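Local coordinates for Slr1951 protein (Synechocystis sp., PDB 3HX1) that is of unknown function but carries a forkhead-associated (FHA) domain, which in relatives recognises phosphothreonine peptides, and probably serves in comparable protein-protein recognition, at residues Phe31-Ile34 against Arg39-Ile42; Tyr68-Gly73 against Asn82-Asn87; Gln92-Ile95 against Gly99-Ile102. All coordinates share one frame; numbering follows the deposited sequence.

Contact 1: Phe31-Ile34 against Arg39-Ile42; sequences FYTI and RADI
Ile34 and Ile42 form a parallel beta bridge with their CA atoms 5.0 Å apart, and the bridge is fastened one residue back, where Ile42 N donates to Thr33 O over 3.1 Å. The segments run almost at right angles end to end (98°), so this pairing is brief. Thr33 and Asp41 are gripped more elaborately. Asp41 OD2 accepts Thr33 N at 2.6 Å through its anti lone pair, and Thr33 OG1 at 2.7 Å from well above the carboxylate plane. With Thr33 chi1 at 53°, OG1 lies between the backbone N and carbonyl carbon of its own residue; there Thr33 OG1 also takes the N-H of Asp41, with Asp41 N at 3.0 Å. These bonds fix the rotation of both side chains. The Tyr32 ring receives Ile42 CD1 over one face, 4.0 Å from Tyr32 CG, and Asp41 CB at its edge, while the phenol OH is held by Thr28 N and Glu29 N. Ile34 and Ile42 share one face of the sheet, and Ile42 reaches Leu14 and Ile16 of the opposing sheet. The arrangement is that of the short parallel edge pair of an FHA beta-sandwich, with the tight connection after strand 31-35 folded back alongside it.

Contact 2: Tyr68-Gly73 against Asn82-Asn87; sequences YRIIDG and NGLMIN
Leu84 meets Ile70 and Asp72 across the inside of the sandwich, where strands 68-72 and 84-86, members of different sheets, pass 8.9 Å apart at 129°. CB of Leu84 carries the side chain off its strand toward 68-72. Leu84 CG comes beside Asp72, 3.9 Å from Asp72 OD1 and almost as near to Asp72 CB. There the chain forks. Leu84 CD1, extended from CA (chi2 180°), meets Ile70 CD1 at 3.3 Å, close for two methyl groups, and Ile70 CG1 at 3.4 Å, and it also lies 3.8 Å from Asp72 N. Leu84 CD2 has Asp72 OD1 as one neighbour and lies 4.1 Å from Ile70 CD1. Leu84 and Ile70 thus reach toward each other tip to tip. Ile70 can do so because its CG1 stands opposite the backbone N (chi1 175°), which stretches the ethyl branch across the gap. Beyond them Ile102 packs on Leu84 from the neighbouring strand, and Leu56 on Ile70. With an alanine in place of Leu84, the fork would be gone and a gap would probably open against Ile70 CD1, leaving that methyl without its partner from the other sheet. At the loop end Asp72 OD1 approaches Gly83 CA at 3.4 Å, a contact with carbon, and Asp72 also touches Ser79 and Ser80. Gly83 O accepts a bond from His53 NE2. Asn82-Gly83 matches the Asn-Gly pair of the FHA signature. Since no hydrogen bond spans the two segments, the chemistry is that of apolar core packing: the sheets are held here by aliphatic carbons packed very closely, with the Asp72 carboxylate bordering the oily patch.

Contact 3: Gln92-Ile95 against Gly99-Ile102; sequences QEHI and GDEI
The His94 ring swings across to Asp100 because its CG is trans to the backbone N (chi1 178°), while Asp100 holds CG beside its own N (chi1 -75°) and sends the carboxylate back to meet it. The two side chains come from opposite directions. His94 NE2 donates to Asp100 OD2 over 3.2 Å, at an N-H...O angle of 159°. The oxygen sits at the ring's edge, practically in its plane, so the N-H is directed at the acceptor within the ring plane and the bond is only moderately bent. The acceptor is less neatly turned: OD2 is met from above the carboxylate plane, and the ring and carboxylate planes are steeply inclined to each other. The stronger partner of OD2 is the backbone N of Gln97, in the turn between the segments, so one oxygen serves both turn and ring. Gln97 also binds Ile95 O through its side chain. A neighbouring carboxylate would probably keep a proton on NE2. Ile86 packs against the ring, while Ile70 touches His94 nearer its CB. Backbones stay far apart, with His94 CA and Ile102 CA 9.6 Å from each other, and no main-chain pairing joins them. Strand 93-95 belongs to the mixed sheet and strand 101-103 to the antiparallel one, so the connection is a beta arch, bridged near the protein surface by a His-carboxylate hydrogen bond at one margin of the FHA sandwich.

How the contacts relate
From the N terminus the three contacts follow in series, none nested in or crossing another, and each closes a short connection. Contact 1 spans four residues and joins strand 31-35 to 42-43 within the mixed sheet. Contact 2 closes the eight-residue loop 74-81, and contact 3 the turn 96-98; both pass between the sheets. Contacts 2 and 3 are immediate neighbours: strands 68-72 and 93-95 lie side by side in the mixed sheet, where Arg69 and Glu93 form a salt bridge, and 84-86 adjoins 101-103 in the antiparallel sheet. Contact 1 lies farther off, about 16 Å centre to centre from contact 3, and touches contact 2 through Tyr32 packing on Tyr68.

Contact 1: Phe31-Ile34 against Arg39-Ile42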
ATOM      1  N   PHE A  31       1.898   4.887  11.138  1.00 43.04           N
ATOM      2  CA  PHE A  31       1.044   5.429  10.095  1.00 34.66           C
ATOM      3  C   PHE A  31       1.906   5.703   8.863  1.00 37.68           C
ATOM      4  O   PHE A  31       3.037   6.174   8.975  1.00 47.83           O
ATOM      5  CB  PHE A  31       0.412   6.725  10.606  1.00 32.98           C
ATOM      6  CG  PHE A  31      -0.559   7.358   9.653  1.00 48.36           C
ATOM      7  CD1 PHE A  31      -1.897   6.981   9.643  1.00 53.52           C
ATOM      8  CD2 PHE A  31      -0.139   8.353   8.783  1.00 47.18           C
ATOM      9  CE1 PHE A  31      -2.803   7.592   8.780  1.00 54.86           C
ATOM     10  CE2 PHE A  31      -1.036   8.969   7.916  1.00 43.85           C
ATOM     11  CZ  PHE A  31      -2.372   8.588   7.915  1.00 48.18           C
ATOM     12  N   TYR A  32       1.373   5.392   7.687  1.00 42.63           N
ATOM     13  CA  TYR A  32       2.095   5.613   6.443  1.00 38.97           C
ATOM     14  C   TYR A  32       1.130   6.050   5.360  1.00 44.83           C
ATOM     15  O   TYR A  32       0.119   5.391   5.136  1.00 48.33           O
ATOM     16  CB  TYR A  32       2.759   4.324   5.965  1.00 38.63           C
ATOM     17  CG  TYR A  32       4.035   3.921   6.658  1.00 41.48           C
ATOM     18  CD1 TYR A  32       5.210   4.657   6.495  1.00 43.66           C
ATOM     19  CD2 TYR A  32       4.091   2.752   7.417  1.00 44.99           C
ATOM     20  CE1 TYR A  32       6.414   4.226   7.060  1.00 53.11           C
ATOM     21  CE2 TYR A  32       5.286   2.313   7.986  1.00 42.67           C
ATOM     22  CZ  TYR A  32       6.445   3.053   7.806  1.00 51.76           C
ATOM     23  OH  TYR A  32       7.626   2.600   8.359  1.00 60.22           O
ATOM     24  N   THR A  33       1.418   7.161   4.691  1.00 41.86           N
ATOM     25  CA  THR A  33       0.563   7.581   3.589  1.00 44.44           C
ATOM     26  C   THR A  33       1.230   6.966   2.375  1.00 43.44           C
ATOM     27  O   THR A  33       2.445   6.760   2.366  1.00 38.59           O
ATOM     28  CB  THR A  33       0.504   9.110   3.407  1.00 43.37           C
ATOM     29  OG1 THR A  33       1.834   9.636   3.312  1.00 43.09           O
ATOM     30  CG2 THR A  33      -0.228   9.756   4.569  1.00 49.40           C
ATOM     31  N   ILE A  34       0.445   6.665   1.354  1.00 45.45           N
ATOM     32  CA  ILE A  34       0.982   6.042   0.159  1.00 37.71           C
ATOM     33  C   ILE A  34       0.456   6.747  -1.071  1.00 41.42           C
ATOM     34  O   ILE A  34      -0.728   7.091  -1.137  1.00 35.97           O
ATOM     35  CB  ILE A  34       0.554   4.572   0.097  1.00 40.22           C
ATOM     36  CG1 ILE A  34       1.089   3.825   1.318  1.00 48.38           C
ATOM     37  CG2 ILE A  34       1.047   3.942  -1.184  1.00 47.64           C
ATOM     38  CD1 ILE A  34       0.557   2.419   1.438  1.00 56.30           C
ATOM     39  N   ARG A  39       5.055  13.870  -1.381  1.00 37.54           N
ATOM     40  CA  ARG A  39       4.448  14.063  -0.052  1.00 44.47           C
ATOM     41  C   ARG A  39       4.275  12.734   0.685  1.00 43.46           C
ATOM     42  O   ARG A  39       4.515  12.644   1.889  1.00 52.36           O
ATOM     43  CB  ARG A  39       3.064  14.721  -0.170  1.00 53.08           C
ATOM     44  CG  ARG A  39       3.018  16.241  -0.088  1.00 59.24           C
ATOM     45  CD  ARG A  39       1.565  16.722  -0.106  1.00 74.14           C
ATOM     46  NE  ARG A  39       0.861  16.287  -1.317  1.00 83.03           N
ATOM     47  CZ  ARG A  39      -0.455  16.090  -1.402  1.00 86.35           C
ATOM     48  NH1 ARG A  39      -1.234  16.283  -0.344  1.00 84.14           N
ATOM     49  NH2 ARG A  39      -0.999  15.699  -2.550  1.00 87.27           N
ATOM     50  N   ALA A  40       3.837  11.717  -0.050  1.00 47.75           N
ATOM     51  CA  ALA A  40       3.600  10.381   0.493  1.00 47.44           C
ATOM     52  C   ALA A  40       4.829   9.761   1.148  1.00 44.83           C
ATOM     53  O   ALA A  40       5.941   9.888   0.642  1.00 48.15           O
ATOM     54  CB  ALA A  40       3.083   9.447  -0.628  1.00 45.14           C
ATOM     55  N   ASP A  41       4.616   9.078   2.269  1.00 38.67           N
ATOM     56  CA  ASP A  41       5.702   8.417   2.983  1.00 36.90           C
ATOM     57  C   ASP A  41       6.300   7.313   2.115  1.00 42.13           C
ATOM     58  O   ASP A  41       7.516   7.147   2.062  1.00 40.05           O
ATOM     59  CB  ASP A  41       5.179   7.825   4.287  1.00 41.00           C
ATOM     60  CG  ASP A  41       4.552   8.876   5.190  1.00 41.03           C
ATOM     61  OD1 ASP A  41       5.292   9.756   5.694  1.00 43.92           O
ATOM     62  OD2 ASP A  41       3.315   8.829   5.393  1.00 41.87           O
ATOM     63  N   ILE A  42       5.443   6.560   1.430  1.00 39.05           N
ATOM     64  CA  ILE A  42       5.896   5.476   0.560  1.00 34.94           C
ATOM     65  C   ILE A  42       5.472   5.803  -0.862  1.00 36.51           C
ATOM     66  O   ILE A  42       4.295   5.743  -1.187  1.00 24.51           O
ATOM     67  CB  ILE A  42       5.269   4.143   0.985  1.00 38.52           C
ATOM     68  CG1 ILE A  42       5.710   3.806   2.417  1.00 44.15           C
ATOM     69  CG2 ILE A  42       5.676   3.047   0.019  1.00 30.42           C
ATOM     70  CD1 ILE A  42       4.997   2.631   3.029  1.00 39.38           C
TER

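Contact 2: Tyr68-Gly73 against Asn82-Asn87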
ATOM      1  N   TYR A  68      -0.831  -4.292   9.934  1.00 61.11           N
ATOM      2  CA  TYR A  68      -1.316  -3.022   9.408  1.00 42.40           C
ATOM      3  C   TYR A  68      -2.655  -3.143   8.705  1.00 47.87           C
ATOM      4  O   TYR A  68      -2.975  -4.177   8.125  1.00 53.08           O
ATOM      5  CB  TYR A  68      -0.308  -2.467   8.392  1.00 43.71           C
ATOM      6  CG  TYR A  68       0.982  -1.959   8.982  1.00 43.53           C
ATOM      7  CD1 TYR A  68       1.151  -0.607   9.272  1.00 44.38           C
ATOM      8  CD2 TYR A  68       2.018  -2.832   9.281  1.00 42.87           C
ATOM      9  CE1 TYR A  68       2.310  -0.137   9.844  1.00 41.07           C
ATOM     10  CE2 TYR A  68       3.189  -2.370   9.861  1.00 45.40           C
ATOM     11  CZ  TYR A  68       3.327  -1.021  10.137  1.00 36.94           C
ATOM     12  OH  TYR A  68       4.495  -0.563  10.701  1.00 32.99           O
ATOM     13  N   ARG A  69      -3.427  -2.067   8.752  1.00 48.42           N
ATOM     14  CA  ARG A  69      -4.711  -2.010   8.083  1.00 38.98           C
ATOM     15  C   ARG A  69      -4.527  -0.940   7.019  1.00 41.53           C
ATOM     16  O   ARG A  69      -3.876   0.079   7.274  1.00 44.04           O
ATOM     17  CB  ARG A  69      -5.801  -1.589   9.064  1.00 48.04           C
ATOM     18  CG  ARG A  69      -7.076  -1.103   8.403  1.00 60.64           C
ATOM     19  CD  ARG A  69      -8.205  -0.907   9.411  1.00 72.52           C
ATOM     20  NE  ARG A  69      -8.707  -2.186   9.905  1.00 86.96           N
ATOM     21  CZ  ARG A  69      -9.915  -2.367  10.432  1.00 99.00           C
ATOM     22  NH1 ARG A  69     -10.757  -1.349  10.541  1.00 99.00           N
ATOM     23  NH2 ARG A  69     -10.284  -3.576  10.840  1.00 99.00           N
ATOM     24  N   ILE A  70      -5.070  -1.169   5.828  1.00 31.64           N
ATOM     25  CA  ILE A  70      -4.943  -0.196   4.746  1.00 31.96           C
ATOM     26  C   ILE A  70      -6.313   0.391   4.414  1.00 34.90           C
ATOM     27  O   ILE A  70      -7.275  -0.337   4.203  1.00 36.28           O
ATOM     28  CB  ILE A  70      -4.328  -0.831   3.462  1.00 47.82           C
ATOM     29  CG1 ILE A  70      -4.342   0.202   2.329  1.00 45.56           C
ATOM     30  CG2 ILE A  70      -5.106  -2.091   3.063  1.00 41.15           C
ATOM     31  CD1 ILE A  70      -3.664  -0.237   1.052  1.00 32.21           C
ATOM     32  N   ILE A  71      -6.395   1.714   4.381  1.00 35.24           N
ATOM     33  CA  ILE A  71      -7.640   2.391   4.091  1.00 36.88           C
ATOM     34  C   ILE A  71      -7.463   3.152   2.788  1.00 36.81           C
ATOM     35  O   ILE A  71      -6.408   3.722   2.546  1.00 34.56           O
ATOM     36  CB  ILE A  71      -7.999   3.378   5.229  1.00 42.76           C
ATOM     37  CG1 ILE A  71      -8.185   2.616   6.545  1.00 44.71           C
ATOM     38  CG2 ILE A  71      -9.270   4.131   4.902  1.00 45.87           C
ATOM     39  CD1 ILE A  71      -6.964   2.567   7.415  1.00 38.92           C
ATOM     40  N   ASP A  72      -8.488   3.152   1.941  1.00 34.54           N
ATOM     41  CA  ASP A  72      -8.414   3.856   0.671  1.00 37.31           C
ATOM     42  C   ASP A  72      -8.632   5.343   0.887  1.00 35.99           C
ATOM     43  O   ASP A  72      -9.385   5.741   1.777  1.00 50.38           O
ATOM     44  CB  ASP A  72      -9.465   3.312  -0.306  1.00 32.29           C
ATOM     45  CG  ASP A  72      -9.450   4.034  -1.649  1.00 40.72           C
ATOM     46  OD1 ASP A  72      -8.413   4.009  -2.353  1.00 40.28           O
ATOM     47  OD2 ASP A  72     -10.487   4.632  -2.005  1.00 52.69           O
ATOM     48  N   GLY A  73      -7.954   6.151   0.071  1.00 36.89           N
ATOM     49  CA  GLY A  73      -8.073   7.604   0.152  1.00 37.84           C
ATOM     50  C   GLY A  73      -6.971   8.292   0.935  1.00 33.27           C
ATOM     51  O   GLY A  73      -6.232   7.638   1.676  1.00 36.29           O
ATOM     52  N   ASN A  82      -9.600   4.591  -8.855  1.00 86.26           N
ATOM     53  CA  ASN A  82      -9.249   3.186  -8.725  1.00 79.14           C
ATOM     54  C   ASN A  82      -8.813   3.070  -7.274  1.00 72.68           C
ATOM     55  O   ASN A  82      -7.829   3.682  -6.867  1.00 82.75           O
ATOM     56  CB  ASN A  82      -8.099   2.840  -9.654  1.00 77.88           C
ATOM     57  N   GLY A  83      -9.554   2.314  -6.481  1.00 58.87           N
ATOM     58  CA  GLY A  83      -9.194   2.188  -5.084  1.00 57.49           C
ATOM     59  C   GLY A  83      -8.162   1.109  -4.852  1.00 61.08           C
ATOM     60  O   GLY A  83      -7.092   1.100  -5.463  1.00 62.04           O
ATOM     61  N   LEU A  84      -8.490   0.197  -3.952  1.00 58.93           N
ATOM     62  CA  LEU A  84      -7.605  -0.896  -3.624  1.00 50.80           C
ATOM     63  C   LEU A  84      -8.315  -2.166  -4.060  1.00 52.75           C
ATOM     64  O   LEU A  84      -9.385  -2.499  -3.549  1.00 42.80           O
ATOM     65  CB  LEU A  84      -7.350  -0.914  -2.117  1.00 41.42           C
ATOM     66  CG  LEU A  84      -6.998   0.456  -1.527  1.00 43.07           C
ATOM     67  CD1 LEU A  84      -6.775   0.337  -0.030  1.00 43.00           C
ATOM     68  CD2 LEU A  84      -5.748   0.992  -2.211  1.00 48.77           C
HETATM   69  N   MSE A  85      -7.727  -2.867  -5.020  1.00 58.01           N
HETATM   70  CA  MSE A  85      -8.326  -4.095  -5.511  1.00 59.28           C
HETATM   71  C   MSE A  85      -7.563  -5.300  -4.996  1.00 57.39           C
HETATM   72  O   MSE A  85      -6.371  -5.452  -5.245  1.00 49.12           O
HETATM   73  CB  MSE A  85      -8.334  -4.099  -7.029  1.00 64.81           C
HETATM   74  CG  MSE A  85      -9.128  -5.225  -7.636  1.00 68.16           C
HETATM   75 SE   MSE A  85      -9.382  -4.846  -9.506  1.00 99.00          SE
HETATM   76  CE  MSE A  85      -7.658  -5.439 -10.179  1.00 99.00           C
ATOM     77  N   ILE A  86      -8.255  -6.150  -4.256  1.00 57.67           N
ATOM     78  CA  ILE A  86      -7.637  -7.343  -3.714  1.00 60.23           C
ATOM     79  C   ILE A  86      -8.413  -8.539  -4.239  1.00 65.39           C
ATOM     80  O   ILE A  86      -9.622  -8.657  -4.017  1.00 70.04           O
ATOM     81  CB  ILE A  86      -7.653  -7.309  -2.180  1.00 50.24           C
ATOM     82  CG1 ILE A  86      -6.846  -6.090  -1.705  1.00 46.93           C
ATOM     83  CG2 ILE A  86      -7.094  -8.605  -1.624  1.00 40.16           C
ATOM     84  CD1 ILE A  86      -6.696  -5.968  -0.212  1.00 40.27           C
ATOM     85  N   ASN A  87      -7.718  -9.406  -4.965  1.00 56.96           N
ATOM     86  CA  ASN A  87      -8.343 -10.580  -5.547  1.00 53.97           C
ATOM     87  C   ASN A  87      -9.524 -10.165  -6.422  1.00 58.02           C
ATOM     88  O   ASN A  87     -10.624 -10.704  -6.300  1.00 52.98           O
ATOM     89  CB  ASN A  87      -8.796 -11.527  -4.444  1.00 57.71           C
ATOM     90  CG  ASN A  87      -7.686 -11.842  -3.468  1.00 69.44           C
ATOM     91  OD1 ASN A  87      -7.852 -12.645  -2.552  1.00 76.78           O
ATOM     92  ND2 ASN A  87      -6.542 -11.203  -3.657  1.00 74.53           N
TER

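Contact 3: Gln92-Ile95 against Gly99-Ile102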
ATOM      1  N   GLN A  92     -12.509  -0.942   0.820  1.00 42.04           N
ATOM      2  CA  GLN A  92     -12.288   0.361   1.425  1.00 41.54           C
ATOM      3  C   GLN A  92     -11.091   0.254   2.341  1.00 43.10           C
ATOM      4  O   GLN A  92     -10.145   1.033   2.248  1.00 51.34           O
ATOM      5  CB  GLN A  92     -13.509   0.778   2.238  1.00 43.72           C
ATOM      6  CG  GLN A  92     -14.753   0.911   1.418  1.00 39.98           C
ATOM      7  CD  GLN A  92     -14.532   1.811   0.243  1.00 48.62           C
ATOM      8  OE1 GLN A  92     -14.114   2.959   0.404  1.00 51.86           O
ATOM      9  NE2 GLN A  92     -14.803   1.302  -0.954  1.00 55.28           N
ATOM     10  N   GLU A  93     -11.160  -0.716   3.242  1.00 45.97           N
ATOM     11  CA  GLU A  93     -10.090  -0.985   4.184  1.00 46.20           C
ATOM     12  C   GLU A  93      -9.904  -2.486   4.275  1.00 42.79           C
ATOM     13  O   GLU A  93     -10.821  -3.253   3.991  1.00 43.27           O
ATOM     14  CB  GLU A  93     -10.398  -0.380   5.557  1.00 53.43           C
ATOM     15  CG  GLU A  93     -11.772  -0.667   6.116  1.00 59.84           C
ATOM     16  CD  GLU A  93     -12.036   0.107   7.398  1.00 69.02           C
ATOM     17  OE1 GLU A  93     -11.346  -0.162   8.406  1.00 67.27           O
ATOM     18  OE2 GLU A  93     -12.926   0.990   7.397  1.00 72.63           O
ATOM     19  N   HIS A  94      -8.715  -2.908   4.677  1.00 48.32           N
ATOM     20  CA  HIS A  94      -8.411  -4.326   4.738  1.00 49.00           C
ATOM     21  C   HIS A  94      -7.257  -4.563   5.698  1.00 47.06           C
ATOM     22  O   HIS A  94      -6.253  -3.847   5.655  1.00 51.73           O
ATOM     23  CB  HIS A  94      -8.028  -4.789   3.330  1.00 40.87           C
ATOM     24  CG  HIS A  94      -7.634  -6.230   3.229  1.00 49.51           C
ATOM     25  ND1 HIS A  94      -8.555  -7.249   3.082  1.00 52.92           N
ATOM     26  CD2 HIS A  94      -6.415  -6.819   3.188  1.00 56.71           C
ATOM     27  CE1 HIS A  94      -7.917  -8.398   2.950  1.00 55.63           C
ATOM     28  NE2 HIS A  94      -6.617  -8.165   3.009  1.00 58.19           N
ATOM     29  N   ILE A  95      -7.407  -5.547   6.578  1.00 45.90           N
ATOM     30  CA  ILE A  95      -6.331  -5.872   7.505  1.00 42.73           C
ATOM     31  C   ILE A  95      -5.393  -6.756   6.700  1.00 38.76           C
ATOM     32  O   ILE A  95      -5.699  -7.919   6.416  1.00 53.00           O
ATOM     33  CB  ILE A  95      -6.849  -6.617   8.752  1.00 40.29           C
ATOM     34  CG1 ILE A  95      -7.759  -5.675   9.555  1.00 37.32           C
ATOM     35  CG2 ILE A  95      -5.669  -7.093   9.609  1.00 31.46           C
ATOM     36  CD1 ILE A  95      -8.142  -6.193  10.928  1.00 43.86           C
ATOM     37  N   GLY A  99       1.013 -12.260   2.355  1.00 50.00           N
ATOM     38  CA  GLY A  99       0.747 -12.974   1.122  1.00 43.88           C
ATOM     39  C   GLY A  99      -0.253 -12.226   0.270  1.00 42.04           C
ATOM     40  O   GLY A  99      -0.547 -12.629  -0.854  1.00 50.05           O
ATOM     41  N   ASP A 100      -0.791 -11.136   0.810  1.00 48.91           N
ATOM     42  CA  ASP A 100      -1.768 -10.326   0.083  1.00 53.34           C
ATOM     43  C   ASP A 100      -1.136  -9.448  -0.991  1.00 51.11           C
ATOM     44  O   ASP A 100      -0.036  -8.924  -0.816  1.00 50.72           O
ATOM     45  CB  ASP A 100      -2.547  -9.417   1.038  1.00 44.85           C
ATOM     46  CG  ASP A 100      -3.581 -10.163   1.842  1.00 53.64           C
ATOM     47  OD1 ASP A 100      -4.112 -11.173   1.322  1.00 58.13           O
ATOM     48  OD2 ASP A 100      -3.871  -9.729   2.979  1.00 51.67           O
ATOM     49  N   GLU A 101      -1.842  -9.295  -2.104  1.00 53.86           N
ATOM     50  CA  GLU A 101      -1.374  -8.451  -3.190  1.00 56.06           C
ATOM     51  C   GLU A 101      -2.429  -7.389  -3.444  1.00 56.74           C
ATOM     52  O   GLU A 101      -3.484  -7.680  -4.007  1.00 56.42           O
ATOM     53  CB  GLU A 101      -1.181  -9.249  -4.474  1.00 55.39           C
ATOM     54  CG  GLU A 101      -0.836  -8.356  -5.659  1.00 72.27           C
ATOM     55  CD  GLU A 101      -1.166  -8.992  -6.997  1.00 88.56           C
ATOM     56  OE1 GLU A 101      -2.337  -9.394  -7.191  1.00 96.44           O
ATOM     57  OE2 GLU A 101      -0.258  -9.081  -7.853  1.00 90.16           O
ATOM     58  N   ILE A 102      -2.154  -6.160  -3.026  1.00 50.81           N
ATOM     59  CA  ILE A 102      -3.111  -5.095  -3.241  1.00 47.12           C
ATOM     60  C   ILE A 102      -2.857  -4.423  -4.581  1.00 52.32           C
ATOM     61  O   ILE A 102      -1.953  -3.601  -4.711  1.00 53.23           O
ATOM     62  CB  ILE A 102      -3.051  -4.034  -2.131  1.00 46.47           C
ATOM     63  CG1 ILE A 102      -3.464  -4.647  -0.791  1.00 40.99           C
ATOM     64  CG2 ILE A 102      -3.987  -2.892  -2.465  1.00 43.61           C
ATOM     65  CD1 ILE A 102      -2.318  -4.911   0.141  1.00 40.34           C
TER